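Local coordinates for iron aquisition yersiniabactin synthesis enzyme, YbtT (Escherichia coli, PDB 6BA9), which is a low-specificity type II thioesterase that maintains production of the metallophore yersiniabactin, probably by hydrolysing thioesters on its NRPS/PKS assembly line, at residues A[31-36]-A[234-239]. The protein carries 1 engineered substitution. Sequence-based numbering, arbitrary orientation.
Sequences RHWQAE and RSFFTQ
With CG opposite the carbonyl carbon in both residues (chi1 -76° in Trp33), the indole of Trp33 and the phenyl ring of Phe237 meet between helix 31-34 and helix 233-243. Phe237 presents its edge: CZ stands over the centre of the indole face, and CE2 comes within 3.6 Å of Trp33 CE2. The planes are 67° apart, a T-shaped pair with the tryptophan as the face. Phe236 leaves the same helix with CG opposite its backbone N, and its CE2 reaches Trp33 CZ2 at 3.8 Å. Those two planes are tilted only modestly, but the rings are displaced laterally, so contact is at CZ2 and CE2 more than face on face. Phe236 CD2 also lies over the face of Phe237, so the three rings form one buried aromatic cluster. In this alpha/beta-hydrolase fold, the cluster joins the short helix following strand 16-20 to helix 233-243, the second helix after edge strand 216-222, about 200 residues farther along the chain. Leu43 of strand 42-46 touches both Trp33 and Phe237, while the indole NE1 hydrogen-bonds to Pro229 O, which, with the packing around it, should limit rotation of the indole. Toward the surface, the extended chains of Glu36 and Arg234 run roughly perpendicular to each other and end in a salt bridge. Arg234 NH1 donates to Glu36 OE1 at 3.2 Å, within the guanidinium plane but from above the carboxylate plane. NH2 of Arg234 lies 2.6 Å from Glu36 OE2, yet the bent 117° angle makes this hydrogen bond weak; the carboxylate and guanidinium planes are strongly turned against each other.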
ATOM      1  N   ARG A  31      -0.851 -13.734   4.624  1.00 20.54           N
ATOM      2  CA  ARG A  31      -1.175 -15.147   4.472  1.00 22.22           C
ATOM      3  C   ARG A  31      -2.681 -15.392   4.531  1.00 19.36           C
ATOM      4  O   ARG A  31      -3.191 -16.272   3.834  1.00 22.08           O
ATOM      5  CB  ARG A  31      -0.456 -15.944   5.561  1.00 26.44           C
ATOM      6  CG  ARG A  31      -0.662 -17.449   5.491  1.00 35.67           C
ATOM      7  CD  ARG A  31       0.171 -18.176   6.543  1.00 46.52           C
ATOM      8  NE  ARG A  31       1.530 -17.644   6.596  1.00 52.82           N
ATOM      9  CZ  ARG A  31       2.551 -18.083   5.863  1.00 54.83           C
ATOM     10  NH1 ARG A  31       2.391 -19.089   5.006  1.00 57.33           N
ATOM     11  NH2 ARG A  31       3.741 -17.510   5.995  1.00 45.81           N
ATOM     12  N   HIS A  32      -3.403 -14.635   5.360  1.00 20.26           N
ATOM     13  CA  HIS A  32      -4.851 -14.815   5.453  1.00 20.86           C
ATOM     14  C   HIS A  32      -5.531 -14.605   4.104  1.00 20.96           C
ATOM     15  O   HIS A  32      -6.529 -15.272   3.791  1.00 19.84           O
ATOM     16  CB  HIS A  32      -5.436 -13.879   6.509  1.00 21.42           C
ATOM     17  CG  HIS A  32      -6.930 -13.937   6.601  1.00 31.17           C
ATOM     18  ND1 HIS A  32      -7.606 -15.090   6.939  1.00 39.98           N
ATOM     19  CD2 HIS A  32      -7.877 -12.991   6.395  1.00 32.86           C
ATOM     20  CE1 HIS A  32      -8.906 -14.854   6.935  1.00 39.23           C
ATOM     21  NE2 HIS A  32      -9.097 -13.587   6.611  1.00 38.01           N
ATOM     22  N   TRP A  33      -5.002 -13.697   3.282  1.00 18.22           N
ATOM     23  CA  TRP A  33      -5.556 -13.525   1.942  1.00 17.69           C
ATOM     24  C   TRP A  33      -5.387 -14.776   1.093  1.00 18.70           C
ATOM     25  O   TRP A  33      -6.216 -15.054   0.222  1.00 18.99           O
ATOM     26  CB  TRP A  33      -4.891 -12.340   1.240  1.00 17.64           C
ATOM     27  CG  TRP A  33      -5.338 -10.992   1.691  1.00 16.47           C
ATOM     28  CD1 TRP A  33      -6.180 -10.687   2.712  1.00 15.43           C
ATOM     29  CD2 TRP A  33      -4.951  -9.749   1.106  1.00 15.39           C
ATOM     30  NE1 TRP A  33      -6.351  -9.326   2.805  1.00 15.70           N
ATOM     31  CE2 TRP A  33      -5.606  -8.729   1.815  1.00 15.07           C
ATOM     32  CE3 TRP A  33      -4.119  -9.403   0.038  1.00 15.32           C
ATOM     33  CZ2 TRP A  33      -5.454  -7.381   1.493  1.00 16.18           C
ATOM     34  CZ3 TRP A  33      -3.972  -8.078  -0.279  1.00 16.29           C
ATOM     35  CH2 TRP A  33      -4.638  -7.081   0.438  1.00 16.35           C
ATOM     36  N   GLN A  34      -4.320 -15.536   1.314  1.00 23.24           N
ATOM     37  CA  GLN A  34      -4.135 -16.781   0.574  1.00 27.54           C
ATOM     38  C   GLN A  34      -5.045 -17.896   1.060  1.00 26.12           C
ATOM     39  O   GLN A  34      -5.244 -18.876   0.331  1.00 34.45           O
ATOM     40  CB  GLN A  34      -2.682 -17.234   0.674  1.00 31.39           C
ATOM     41  CG  GLN A  34      -1.729 -16.273   0.028  1.00 28.63           C
ATOM     42  CD  GLN A  34      -0.288 -16.712   0.161  1.00 36.96           C
ATOM     43  OE1 GLN A  34       0.379 -16.405   1.153  1.00 38.90           O
ATOM     44  NE2 GLN A  34       0.200 -17.440  -0.837  1.00 41.65           N
ATOM     45  N   ALA A  35      -5.603 -17.785   2.264  1.00 28.31           N
ATOM     46  CA  ALA A  35      -6.491 -18.829   2.754  1.00 30.80           C
ATOM     47  C   ALA A  35      -7.743 -18.943   1.903  1.00 31.58           C
ATOM     48  O   ALA A  35      -8.390 -19.995   1.904  1.00 33.54           O
ATOM     49  CB  ALA A  35      -6.896 -18.547   4.201  1.00 33.18           C
ATOM     50  N   GLU A  36      -8.106 -17.886   1.175  1.00 26.42           N
ATOM     51  CA  GLU A  36      -9.385 -17.885   0.482  1.00 23.04           C
ATOM     52  C   GLU A  36      -9.467 -16.750  -0.533  1.00 21.84           C
ATOM     53  O   GLU A  36      -9.256 -15.591  -0.182  1.00 23.26           O
ATOM     54  CB  GLU A  36     -10.501 -17.737   1.514  1.00 28.65           C
ATOM     55  CG  GLU A  36     -11.895 -17.735   0.925  1.00 28.01           C
ATOM     56  CD  GLU A  36     -12.988 -17.588   1.973  1.00 37.14           C
ATOM     57  OE1 GLU A  36     -14.165 -17.823   1.628  1.00 34.99           O
ATOM     58  OE2 GLU A  36     -12.679 -17.225   3.137  1.00 40.79           O
ATOM     59  N   ARG A 234     -12.901  -9.447   3.896  1.00 16.50           N
ATOM     60  CA  ARG A 234     -14.141  -9.531   3.134  1.00 19.89           C
ATOM     61  C   ARG A 234     -14.697  -8.143   2.830  1.00 19.32           C
ATOM     62  O   ARG A 234     -15.092  -7.860   1.697  1.00 18.19           O
ATOM     63  CB  ARG A 234     -15.162 -10.405   3.868  1.00 20.21           C
ATOM     64  CG  ARG A 234     -14.741 -11.863   3.911  1.00 24.51           C
ATOM     65  CD  ARG A 234     -15.818 -12.794   4.446  1.00 28.31           C
ATOM     66  NE  ARG A 234     -15.220 -14.051   4.890  1.00 38.13           N
ATOM     67  CZ  ARG A 234     -15.069 -15.138   4.138  1.00 41.28           C
ATOM     68  NH1 ARG A 234     -15.492 -15.173   2.877  1.00 36.30           N
ATOM     69  NH2 ARG A 234     -14.491 -16.213   4.664  1.00 45.20           N
ATOM     70  N   SER A 235     -14.703  -7.249   3.826  1.00 17.56           N
ATOM     71  CA  SER A 235     -15.165  -5.882   3.603  1.00 17.93           C
ATOM     72  C   SER A 235     -14.244  -5.130   2.641  1.00 18.55           C
ATOM     73  O   SER A 235     -14.713  -4.386   1.764  1.00 18.92           O
ATOM     74  CB  SER A 235     -15.255  -5.148   4.941  1.00 22.90           C
ATOM     75  OG  SER A 235     -16.173  -5.785   5.813  1.00 29.67           O
ATOM     76  N   PHE A 236     -12.928  -5.299   2.807  1.00 17.78           N
ATOM     77  CA  PHE A 236     -11.950  -4.617   1.958  1.00 16.40           C
ATOM     78  C   PHE A 236     -12.155  -4.978   0.491  1.00 15.27           C
ATOM     79  O   PHE A 236     -12.304  -4.102  -0.366  1.00 16.10           O
ATOM     80  CB  PHE A 236     -10.555  -5.012   2.465  1.00 14.81           C
ATOM     81  CG  PHE A 236      -9.389  -4.343   1.759  1.00 13.57           C
ATOM     82  CD1 PHE A 236      -9.012  -3.046   2.069  1.00 14.62           C
ATOM     83  CD2 PHE A 236      -8.618  -5.056   0.842  1.00 16.93           C
ATOM     84  CE1 PHE A 236      -7.921  -2.466   1.450  1.00 15.64           C
ATOM     85  CE2 PHE A 236      -7.531  -4.472   0.217  1.00 17.07           C
ATOM     86  CZ  PHE A 236      -7.189  -3.179   0.521  1.00 16.99           C
ATOM     87  N   PHE A 237     -12.190  -6.271   0.180  1.00 15.68           N
ATOM     88  CA  PHE A 237     -12.378  -6.671  -1.212  1.00 14.57           C
ATOM     89  C   PHE A 237     -13.765  -6.339  -1.734  1.00 15.99           C
ATOM     90  O   PHE A 237     -13.895  -5.984  -2.907  1.00 15.99           O
ATOM     91  CB  PHE A 237     -11.996  -8.134  -1.433  1.00 15.44           C
ATOM     92  CG  PHE A 237     -10.509  -8.358  -1.334  1.00 15.29           C
ATOM     93  CD1 PHE A 237      -9.669  -7.929  -2.353  1.00 16.32           C
ATOM     94  CD2 PHE A 237      -9.952  -8.942  -0.221  1.00 16.50           C
ATOM     95  CE1 PHE A 237      -8.300  -8.107  -2.262  1.00 15.63           C
ATOM     96  CE2 PHE A 237      -8.600  -9.123  -0.124  1.00 16.04           C
ATOM     97  CZ  PHE A 237      -7.767  -8.699  -1.150  1.00 15.74           C
ATOM     98  N   THR A 238     -14.797  -6.425  -0.894  1.00 16.19           N
ATOM     99  CA  THR A 238     -16.132  -6.025  -1.324  1.00 18.31           C
ATOM    100  C   THR A 238     -16.136  -4.592  -1.835  1.00 17.78           C
ATOM    101  O   THR A 238     -16.695  -4.302  -2.901  1.00 17.79           O
ATOM    102  CB  THR A 238     -17.122  -6.168  -0.174  1.00 18.82           C
ATOM    103  OG1 THR A 238     -17.229  -7.542   0.175  1.00 23.76           O
ATOM    104  CG2 THR A 238     -18.486  -5.645  -0.594  1.00 22.29           C
ATOM    105  N   GLN A 239     -15.505  -3.676  -1.093  1.00 17.25           N
ATOM    106  CA  GLN A 239     -15.553  -2.282  -1.515  1.00 17.19           C
ATOM    107  C   GLN A 239     -14.747  -2.062  -2.782  1.00 16.94           C
ATOM    108  O   GLN A 239     -15.133  -1.261  -3.635  1.00 17.50           O
ATOM    109  CB  GLN A 239     -15.090  -1.363  -0.387  1.00 18.98           C
ATOM    110  CG  GLN A 239     -16.005  -1.401   0.821  1.00 20.07           C
ATOM    111  CD  GLN A 239     -17.449  -1.081   0.472  1.00 23.35           C
ATOM    112  OE1 GLN A 239     -17.720  -0.253  -0.386  1.00 23.22           O
ATOM    113  NE2 GLN A 239     -18.382  -1.771   1.121  1.00 32.78           N
TER